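Local coordinates for protein 1,3-alpha-isomaltosidase (PDB 5X3I) that hydrolyses the alpha-1,3-glucosidic linkages of a cyclic tetrasaccharide made from starch, releasing isomaltose inside the cell, at residues A[515-520]-A[530-536]; A[469-473]-A[496-500]; A[290-294]-A[559-563]. The protein carries 1 engineered substitution. One frame throughout, in Å; residues are numbered along the deposited sequence.

Contact 1: A[515-520]-A[530-536]; sequences PVTFSR and GIFWAGD. With GOL (glycerol), chain N.
Ile531 O is gripped by two donors: Ser519 N reaches it at 2.8 Å, and a water, itself receiving the hydroxyls of Thr517 and Ser519, gives it a second hydrogen bond. On either side of this bond along the strands, Ile531 N donates to Thr517 O over 2.7 Å and Trp533 N to Ser519 O over 2.9 Å, the pattern of a parallel pair with Phe518 opposite Ile531 and Ser519 opposite Phe532. Phe518 and Ile531 share one face of the sheet, where Ile531 CG2 meets the edge of the phenyl ring at CD2, 3.6 Å away. The same ring lies nearly parallel to the Trp533 indole, planes 15° apart, in a strongly offset pair with little overlap. Arg520 CB covers the opposite indole face, 3.8 Å from the centroid of the six-membered ring of Trp533. From there the extended chain of Arg520 brings NH1 into a 3.0 Å hydrogen bond with O2 of a bound glycerol, at the guanidinium edge. That hydroxyl donates in turn to OD1 of Asp536, the inferred proton donor, whereas the Arg520–Asp536 salt bridge is long and out of the guanidinium plane. Glu474 takes the stronger ion pair, with Arg520 NE. The glycerol probably marks part of the sugar-binding pocket. These are neighbouring strands of the family 31 TIM barrel: strand 517-519 is flanked on its other side by 467-470 and strand 531-533 by 562-565, while helix 496-510 packs against Thr517 and Ser519.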
loop_
_atom_site.group_PDB
_atom_site.type_symbol
_atom_site.label_atom_id
_atom_site.label_comp_id
_atom_site.label_asym_id
_atom_site.label_seq_id
_atom_site.Cartn_x
_atom_site.Cartn_y
_atom_site.Cartn_z
ATOM N N PRO A 515 3.491 6.307 -18.021
ATOM C CA PRO A 515 3.807 5.284 -17.020
ATOM C C PRO A 515 2.640 5.061 -16.079
ATOM O O PRO A 515 2.766 5.340 -14.882
ATOM C CB PRO A 515 5.009 5.881 -16.274
ATOM C CG PRO A 515 4.761 7.371 -16.339
ATOM C CD PRO A 515 4.129 7.598 -17.710
ATOM N N VAL A 516 1.523 4.551 -16.590
ATOM C CA VAL A 516 0.387 4.422 -15.725
ATOM C C VAL A 516 0.449 3.031 -15.116
ATOM O O VAL A 516 -0.026 2.078 -15.689
ATOM C CB VAL A 516 -0.959 4.606 -16.516
ATOM C CG1 VAL A 516 -2.161 4.400 -15.615
ATOM C CG2 VAL A 516 -1.022 5.977 -17.184
ATOM N N THR A 517 0.876 2.987 -13.860
ATOM C CA THR A 517 0.869 1.793 -13.039
ATOM C C THR A 517 -0.158 2.148 -11.980
ATOM O O THR A 517 -0.421 3.325 -11.751
ATOM C CB THR A 517 2.264 1.455 -12.396
ATOM O OG1 THR A 517 2.820 2.632 -11.808
ATOM C CG2 THR A 517 3.245 0.927 -13.435
ATOM N N PHE A 518 -0.790 1.138 -11.408
ATOM C CA PHE A 518 -1.802 1.325 -10.399
ATOM C C PHE A 518 -1.419 0.381 -9.246
ATOM O O PHE A 518 -1.581 -0.827 -9.370
ATOM C CB PHE A 518 -3.161 1.008 -11.033
ATOM C CG PHE A 518 -4.370 1.284 -10.174
ATOM C CD1 PHE A 518 -5.225 0.265 -9.830
ATOM C CD2 PHE A 518 -4.705 2.564 -9.795
ATOM C CE1 PHE A 518 -6.382 0.510 -9.081
ATOM C CE2 PHE A 518 -5.855 2.815 -9.044
ATOM C CZ PHE A 518 -6.697 1.785 -8.699
ATOM N N SER A 519 -0.975 0.941 -8.124
ATOM C CA SER A 519 -0.304 0.174 -7.060
ATOM C C SER A 519 -0.926 0.440 -5.690
ATOM O O SER A 519 -1.396 1.531 -5.445
ATOM C CB SER A 519 1.186 0.526 -6.989
ATOM O OG SER A 519 1.841 0.416 -8.229
ATOM N N ARG A 520 -1.024 -0.571 -4.838
ATOM C CA ARG A 520 -1.351 -0.364 -3.426
ATOM C C ARG A 520 -0.126 -0.063 -2.545
ATOM O O ARG A 520 -0.212 0.701 -1.599
ATOM C CB ARG A 520 -2.135 -1.555 -2.880
ATOM C CG ARG A 520 -1.326 -2.820 -2.651
ATOM C CD ARG A 520 -2.222 -3.994 -2.307
ATOM N NE ARG A 520 -1.436 -5.174 -1.983
ATOM C CZ ARG A 520 -1.898 -6.417 -1.986
ATOM N NH1 ARG A 520 -3.157 -6.667 -2.326
ATOM N NH2 ARG A 520 -1.088 -7.417 -1.652
ATOM N N GLY A 530 3.505 6.294 -11.121
ATOM C CA GLY A 530 2.124 5.908 -11.302
ATOM C C GLY A 530 1.089 6.343 -10.290
ATOM O O GLY A 530 1.190 7.379 -9.645
ATOM N N ILE A 531 0.064 5.512 -10.185
ATOM C CA ILE A 531 -1.137 5.793 -9.435
ATOM C C ILE A 531 -1.224 4.803 -8.274
ATOM O O ILE A 531 -0.693 3.695 -8.355
ATOM C CB ILE A 531 -2.378 5.677 -10.344
ATOM C CG1 ILE A 531 -2.208 6.569 -11.583
ATOM C CG2 ILE A 531 -3.640 6.033 -9.616
ATOM C CD1 ILE A 531 -3.334 6.475 -12.554
ATOM N N PHE A 532 -1.898 5.208 -7.206
ATOM C CA PHE A 532 -2.004 4.399 -6.006
ATOM C C PHE A 532 -3.451 4.303 -5.560
ATOM O O PHE A 532 -4.225 5.240 -5.727
ATOM C CB PHE A 532 -1.095 4.971 -4.906
ATOM C CG PHE A 532 0.356 4.933 -5.288
ATOM C CD1 PHE A 532 0.910 5.949 -6.049
ATOM C CD2 PHE A 532 1.136 3.838 -4.980
ATOM C CE1 PHE A 532 2.207 5.888 -6.458
ATOM C CE2 PHE A 532 2.450 3.781 -5.392
ATOM C CZ PHE A 532 2.980 4.819 -6.134
ATOM N N TRP A 533 -3.823 3.147 -5.032
ATOM C CA TRP A 533 -5.129 3.010 -4.422
ATOM C C TRP A 533 -4.986 2.421 -3.017
ATOM O O TRP A 533 -4.004 1.746 -2.713
ATOM C CB TRP A 533 -6.075 2.169 -5.301
ATOM C CG TRP A 533 -6.156 0.708 -4.992
ATOM C CD1 TRP A 533 -7.120 0.077 -4.253
ATOM C CD2 TRP A 533 -5.265 -0.322 -5.442
ATOM N NE1 TRP A 533 -6.878 -1.267 -4.204
ATOM C CE2 TRP A 533 -5.750 -1.544 -4.933
ATOM C CE3 TRP A 533 -4.107 -0.330 -6.233
ATOM C CZ2 TRP A 533 -5.107 -2.762 -5.170
ATOM C CZ3 TRP A 533 -3.472 -1.538 -6.470
ATOM C CH2 TRP A 533 -3.970 -2.739 -5.927
ATOM N N ALA A 534 -5.986 2.675 -2.184
ATOM C CA ALA A 534 -5.900 2.448 -0.742
ATOM C C ALA A 534 -5.908 0.977 -0.325
ATOM O O ALA A 534 -5.791 0.689 0.850
ATOM C CB ALA A 534 -7.017 3.180 -0.041
ATOM N N GLY A 535 -6.085 0.060 -1.273
ATOM C CA GLY A 535 -6.009 -1.356 -0.964
ATOM C C GLY A 535 -7.339 -1.963 -0.561
ATOM O O GLY A 535 -8.387 -1.460 -0.936
ATOM N N ASP A 536 -7.295 -3.039 0.216
ATOM C CA ASP A 536 -8.478 -3.871 0.445
ATOM C C ASP A 536 -9.266 -3.460 1.696
ATOM O O ASP A 536 -8.679 -3.303 2.768
ATOM C CB ASP A 536 -8.065 -5.348 0.570
ATOM C CG ASP A 536 -7.285 -5.856 -0.634
ATOM O OD1 ASP A 536 -7.324 -5.217 -1.695
ATOM O OD2 ASP A 536 -6.653 -6.923 -0.529
HETATM C C1 GOL N . -4.937 -6.555 -5.484
HETATM O O1 GOL N . -5.395 -7.256 -6.616
HETATM C C2 GOL N . -5.997 -6.538 -4.393
HETATM O O2 GOL N . -5.617 -5.541 -3.526
HETATM C C3 GOL N . -7.401 -6.404 -5.020
HETATM O O3 GOL N . -7.666 -5.156 -5.546
HETATM O O HOH W 1 1.820 2.886 -9.223
#

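Contact 2: A[469-473]-A[496-500]; sequences KTAGG and YPVHY. Engineered in segment 469-473: Ala471 (natural residue Asp).
Tyr500 OH donates to Ala471 O at 2.9 Å, arriving 16° from the carbonyl plane with a C=O...donor angle of 136°. Ala471 O also lies at the edge of the phenol ring, close to its plane and 3.1 Å from Tyr500 CE2. Thr470 approaches differently, setting CB over one face of the ring, 3.4 Å from Tyr500 CZ, while its CG2 methyl sits beside CE1; the threonine and tyrosine side chains run antiparallel, one alongside the other. Tyr500 gains this reach because its CG is anti to the backbone N (chi1 173°), which sends the ring from the helix toward the strand end. Further along, Gly473 O rests against the helix start, 3.5 Å from Tyr496 CD2 and 3.6 Å from Pro497 CD. A CB on Gly473 would crowd Tyr500 CD2 and, at these backbone angles, would also jam against the carbonyl oxygen of Gly472. A phenylalanine in place of Tyr500 would probably leave Ala471 O without its hydroxyl donor and the turn after the strand less firmly fixed. That matters for position: Ala471 is an engineered substitution of the aspartate inferred to be the nucleophile, so the tyrosine holds the backbone of that very residue. In the second shell, Thr470 OG1 is hydrogen-bonded to Ser519 OG, Tyr496 OH to Pro441 O, and Pro395 packs on both tyrosines. Strand 467-470 and helix 496-510 belong to a beta-alpha-beta crossover that continues into strand 517-519, and strand 388-393 borders 467-470 on its other side.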
loop_
_atom_site.group_PDB
_atom_site.type_symbol
_atom_site.label_atom_id
_atom_site.label_comp_id
_atom_site.label_asym_id
_atom_site.label_seq_id
_atom_site.Cartn_x
_atom_site.Cartn_y
_atom_site.Cartn_z
ATOM N N LYS A 469 -2.042 -2.919 -13.337
ATOM C CA LYS A 469 -2.373 -2.769 -11.953
ATOM C C LYS A 469 -1.308 -3.592 -11.272
ATOM O O LYS A 469 -1.406 -4.824 -11.206
ATOM C CB LYS A 469 -3.777 -3.298 -11.660
ATOM C CG LYS A 469 -4.168 -3.352 -10.184
ATOM C CD LYS A 469 -5.665 -3.633 -9.998
ATOM C CE LYS A 469 -6.094 -3.472 -8.532
ATOM N NZ LYS A 469 -7.529 -3.762 -8.279
ATOM N N THR A 470 -0.358 -2.908 -10.657
ATOM C CA THR A 470 0.765 -3.650 -10.142
ATOM C C THR A 470 0.417 -3.816 -8.681
ATOM O O THR A 470 0.744 -2.989 -7.835
ATOM C CB THR A 470 2.068 -2.840 -10.330
ATOM O OG1 THR A 470 1.746 -1.436 -10.244
ATOM C CG2 THR A 470 2.687 -3.096 -11.704
ATOM N N ALA A 471 -0.186 -4.959 -8.414
ATOM C CA ALA A 471 -0.675 -5.344 -7.106
ATOM C C ALA A 471 0.451 -5.984 -6.303
ATOM O O ALA A 471 1.389 -6.486 -6.882
ATOM C CB ALA A 471 -1.854 -6.257 -7.234
ATOM N N GLY A 472 0.349 -5.959 -4.980
ATOM C CA GLY A 472 1.312 -6.643 -4.130
ATOM C C GLY A 472 2.661 -5.959 -4.085
ATOM O O GLY A 472 2.749 -4.746 -4.220
ATOM N N GLY A 473 3.715 -6.742 -3.910
ATOM C CA GLY A 473 5.042 -6.197 -3.698
ATOM C C GLY A 473 5.496 -6.126 -2.235
ATOM O O GLY A 473 6.598 -5.664 -1.957
ATOM N N TYR A 496 11.267 -2.578 -2.277
ATOM C CA TYR A 496 10.807 -3.462 -3.337
ATOM C C TYR A 496 9.602 -2.911 -4.113
ATOM O O TYR A 496 9.670 -2.882 -5.318
ATOM C CB TYR A 496 10.467 -4.864 -2.819
ATOM C CG TYR A 496 10.268 -5.833 -3.971
ATOM C CD1 TYR A 496 11.349 -6.463 -4.558
ATOM C CD2 TYR A 496 9.005 -6.075 -4.492
ATOM C CE1 TYR A 496 11.187 -7.325 -5.612
ATOM C CE2 TYR A 496 8.826 -6.930 -5.556
ATOM C CZ TYR A 496 9.919 -7.547 -6.115
ATOM O OH TYR A 496 9.744 -8.413 -7.152
ATOM N N PRO A 497 8.525 -2.465 -3.434
ATOM C CA PRO A 497 7.387 -1.975 -4.226
ATOM C C PRO A 497 7.700 -0.728 -5.058
ATOM O O PRO A 497 7.040 -0.536 -6.080
ATOM C CB PRO A 497 6.319 -1.663 -3.173
ATOM C CG PRO A 497 7.101 -1.471 -1.874
ATOM C CD PRO A 497 8.220 -2.460 -1.990
ATOM N N VAL A 498 8.669 0.085 -4.634
ATOM C CA VAL A 498 9.133 1.203 -5.445
ATOM C C VAL A 498 9.760 0.721 -6.762
ATOM O O VAL A 498 9.385 1.200 -7.832
ATOM C CB VAL A 498 10.177 2.081 -4.720
ATOM C CG1 VAL A 498 10.367 3.387 -5.505
ATOM C CG2 VAL A 498 9.758 2.368 -3.277
ATOM N N HIS A 499 10.712 -0.206 -6.666
ATOM C CA HIS A 499 11.347 -0.808 -7.832
ATOM C C HIS A 499 10.297 -1.424 -8.761
ATOM O O HIS A 499 10.413 -1.338 -9.979
ATOM C CB HIS A 499 12.353 -1.900 -7.434
ATOM C CG HIS A 499 13.523 -1.407 -6.637
ATOM N ND1 HIS A 499 14.273 -0.313 -7.005
ATOM C CD2 HIS A 499 14.083 -1.878 -5.492
ATOM C CE1 HIS A 499 15.241 -0.125 -6.124
ATOM N NE2 HIS A 499 15.152 -1.065 -5.198
ATOM N N TYR A 500 9.285 -2.035 -8.153
ATOM C CA TYR A 500 8.238 -2.764 -8.859
ATOM C C TYR A 500 7.389 -1.826 -9.722
ATOM O O TYR A 500 7.273 -2.032 -10.912
ATOM C CB TYR A 500 7.377 -3.521 -7.842
ATOM C CG TYR A 500 6.126 -4.211 -8.338
ATOM C CD1 TYR A 500 6.081 -4.863 -9.564
ATOM C CD2 TYR A 500 5.000 -4.268 -7.529
ATOM C CE1 TYR A 500 4.930 -5.516 -9.977
ATOM C CE2 TYR A 500 3.858 -4.904 -7.932
ATOM C CZ TYR A 500 3.818 -5.536 -9.144
ATOM O OH TYR A 500 2.662 -6.181 -9.502
#

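Contact 3: A[290-294]-A[559-563]; sequences RAEEL and IVYWG
Leu294 lays its CD1 methyl over the centre of the Tyr561 ring, 3.6 Å from the centroid and 13° off the ring normal, a CH-pi contact in which the two side chains run obliquely across one another. Leu294 CG is anti to the carbonyl carbon (chi1 -58°), which carries the branch across the phenol, with Leu294 CB against Tyr561 CZ and Leu294 CG against Tyr561 CE1. Val560, next to Tyr561 in the chain, places CG1 above the opposite face of the ring, toward its rim, leaving the ring sandwiched between two aliphatic groups. Ala291 comes in from the side: its CB stands at the ring edge, 4.3 Å from Tyr561 CE1, and touches Val560 CG2 at 3.8 Å. Segment 290-294 lies in the loop between helix 277-288 and strand 302-304, the first of the eight parallel strands of the TIM barrel, and 559-563 runs into the seventh, 562-565. The contact thus joins that loop to the N-terminal end of the seventh strand, away from the catalytic residues. At the far end of the ring the phenol oxygen is held by the backbone. Leu294 N donates to Tyr561 OH over 3.0 Å in an almost straight bond of 177°, and a water lying in the ring plane, 2.6 Å from Tyr561 OH, gives its own hydrogen to Leu294 O at 2.9 Å. Leu294 and Tyr561 both pack on Ile531 of the adjacent strand, and Ile648 of helix 622-650 touches Glu293 and Tyr561. Glu292, turned away, forms a salt bridge with Arg509.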
loop_
_atom_site.group_PDB
_atom_site.type_symbol
_atom_site.label_atom_id
_atom_site.label_comp_id
_atom_site.label_asym_id
_atom_site.label_seq_id
_atom_site.Cartn_x
_atom_site.Cartn_y
_atom_site.Cartn_z
ATOM N N ARG A 290 9.113 12.962 -7.262
ATOM C CA ARG A 290 7.890 13.720 -7.465
ATOM C C ARG A 290 7.089 13.145 -8.653
ATOM O O ARG A 290 7.661 12.566 -9.565
ATOM C CB ARG A 290 8.246 15.193 -7.706
ATOM C CG ARG A 290 7.099 16.136 -7.966
ATOM C CD ARG A 290 7.617 17.531 -8.317
ATOM N NE ARG A 290 8.021 18.296 -7.138
ATOM C CZ ARG A 290 9.281 18.560 -6.809
ATOM N NH1 ARG A 290 10.283 18.127 -7.558
ATOM N NH2 ARG A 290 9.537 19.267 -5.723
ATOM N N ALA A 291 5.773 13.310 -8.630
ATOM C CA ALA A 291 4.937 12.833 -9.721
ATOM C C ALA A 291 5.277 13.557 -11.010
ATOM O O ALA A 291 5.755 14.681 -10.996
ATOM C CB ALA A 291 3.478 13.018 -9.400
ATOM N N GLU A 292 5.018 12.883 -12.122
ATOM C CA GLU A 292 5.035 13.516 -13.427
ATOM C C GLU A 292 3.596 13.527 -13.910
ATOM O O GLU A 292 2.778 12.731 -13.439
ATOM C CB GLU A 292 5.952 12.783 -14.407
ATOM C CG GLU A 292 5.533 11.367 -14.764
ATOM C CD GLU A 292 6.503 10.692 -15.741
ATOM O OE1 GLU A 292 7.416 9.969 -15.295
ATOM O OE2 GLU A 292 6.346 10.878 -16.963
ATOM N N GLU A 293 3.274 14.461 -14.800
ATOM C CA GLU A 293 1.911 14.604 -15.272
ATOM C C GLU A 293 1.509 13.354 -16.033
ATOM O O GLU A 293 2.199 12.929 -16.943
ATOM C CB GLU A 293 1.760 15.840 -16.173
ATOM C CG GLU A 293 1.993 17.152 -15.468
ATOM C CD GLU A 293 1.974 18.340 -16.411
ATOM O OE1 GLU A 293 1.536 18.198 -17.570
ATOM O OE2 GLU A 293 2.408 19.425 -15.995
ATOM N N LEU A 294 0.418 12.746 -15.598
ATOM C CA LEU A 294 -0.193 11.637 -16.300
ATOM C C LEU A 294 -1.288 12.146 -17.268
ATOM O O LEU A 294 -1.796 13.250 -17.097
ATOM C CB LEU A 294 -0.746 10.630 -15.289
ATOM C CG LEU A 294 0.305 10.059 -14.319
ATOM C CD1 LEU A 294 -0.363 9.123 -13.331
ATOM C CD2 LEU A 294 1.407 9.348 -15.072
ATOM N N ILE A 559 1.861 11.965 -2.712
ATOM C CA ILE A 559 1.215 10.981 -3.552
ATOM C C ILE A 559 0.025 11.704 -4.179
ATOM O O ILE A 559 -0.969 12.003 -3.519
ATOM C CB ILE A 559 0.737 9.742 -2.772
ATOM C CG1 ILE A 559 1.906 9.009 -2.097
ATOM C CG2 ILE A 559 -0.065 8.798 -3.692
ATOM C CD1 ILE A 559 2.933 8.436 -3.024
ATOM N N VAL A 560 0.145 11.954 -5.474
ATOM C CA VAL A 560 -0.787 12.822 -6.192
ATOM C C VAL A 560 -1.993 12.037 -6.696
ATOM O O VAL A 560 -3.135 12.368 -6.385
ATOM C CB VAL A 560 -0.113 13.553 -7.355
ATOM C CG1 VAL A 560 -1.131 14.406 -8.105
ATOM C CG2 VAL A 560 1.011 14.443 -6.826
ATOM N N TYR A 561 -1.745 11.033 -7.524
ATOM C CA TYR A 561 -2.853 10.310 -8.080
ATOM C C TYR A 561 -3.209 9.132 -7.187
ATOM O O TYR A 561 -2.601 8.068 -7.234
ATOM C CB TYR A 561 -2.483 9.810 -9.475
ATOM C CG TYR A 561 -2.026 10.888 -10.432
ATOM C CD1 TYR A 561 -0.690 11.276 -10.495
ATOM C CD2 TYR A 561 -2.930 11.505 -11.285
ATOM C CE1 TYR A 561 -0.281 12.248 -11.366
ATOM C CE2 TYR A 561 -2.533 12.473 -12.154
ATOM C CZ TYR A 561 -1.212 12.845 -12.202
ATOM O OH TYR A 561 -0.834 13.808 -13.085
ATOM N N TRP A 562 -4.314 9.299 -6.490
ATOM C CA TRP A 562 -4.722 8.377 -5.453
ATOM C C TRP A 562 -6.215 8.157 -5.522
ATOM O O TRP A 562 -6.982 9.076 -5.789
ATOM C CB TRP A 562 -4.322 8.902 -4.068
ATOM C CG TRP A 562 -4.866 8.084 -2.935
ATOM C CD1 TRP A 562 -4.213 7.116 -2.238
ATOM C CD2 TRP A 562 -6.183 8.151 -2.391
ATOM N NE1 TRP A 562 -5.038 6.585 -1.275
ATOM C CE2 TRP A 562 -6.256 7.203 -1.354
ATOM C CE3 TRP A 562 -7.303 8.938 -2.665
ATOM C CZ2 TRP A 562 -7.405 7.010 -0.603
ATOM C CZ3 TRP A 562 -8.444 8.744 -1.912
ATOM C CH2 TRP A 562 -8.483 7.785 -0.897
ATOM N N GLY A 563 -6.616 6.934 -5.224
ATOM C CA GLY A 563 -8.010 6.540 -5.213
ATOM C C GLY A 563 -8.208 5.371 -4.263
ATOM O O GLY A 563 -7.286 4.988 -3.544
HETATM O O HOH W 2 -2.550 14.744 -14.771
#

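All three contacts reach one parallel barrel sheet. Contacts 1 and 2, centres about 9 Å apart, meet where Trp533 CH2 packs on Lys469 CE at 3.4 Å. Contact 3 joins contact 1 from the other side, about 10 Å between centres, through probable backbone hydrogen bonds between adjacent strands: Phe532 N to Tyr561 O at 2.9 Å and Gly563 N to Phe532 O at 3.0 Å. Contacts 2 and 3 do not touch, nearest atoms being about 9 Å apart. The active site falls to the first two: the nearest side-chain atoms of Ala471, engineered in place of the inferred nucleophile, and of Asp536, the inferred proton donor, are about 8 Å apart, and glycerol lies near both.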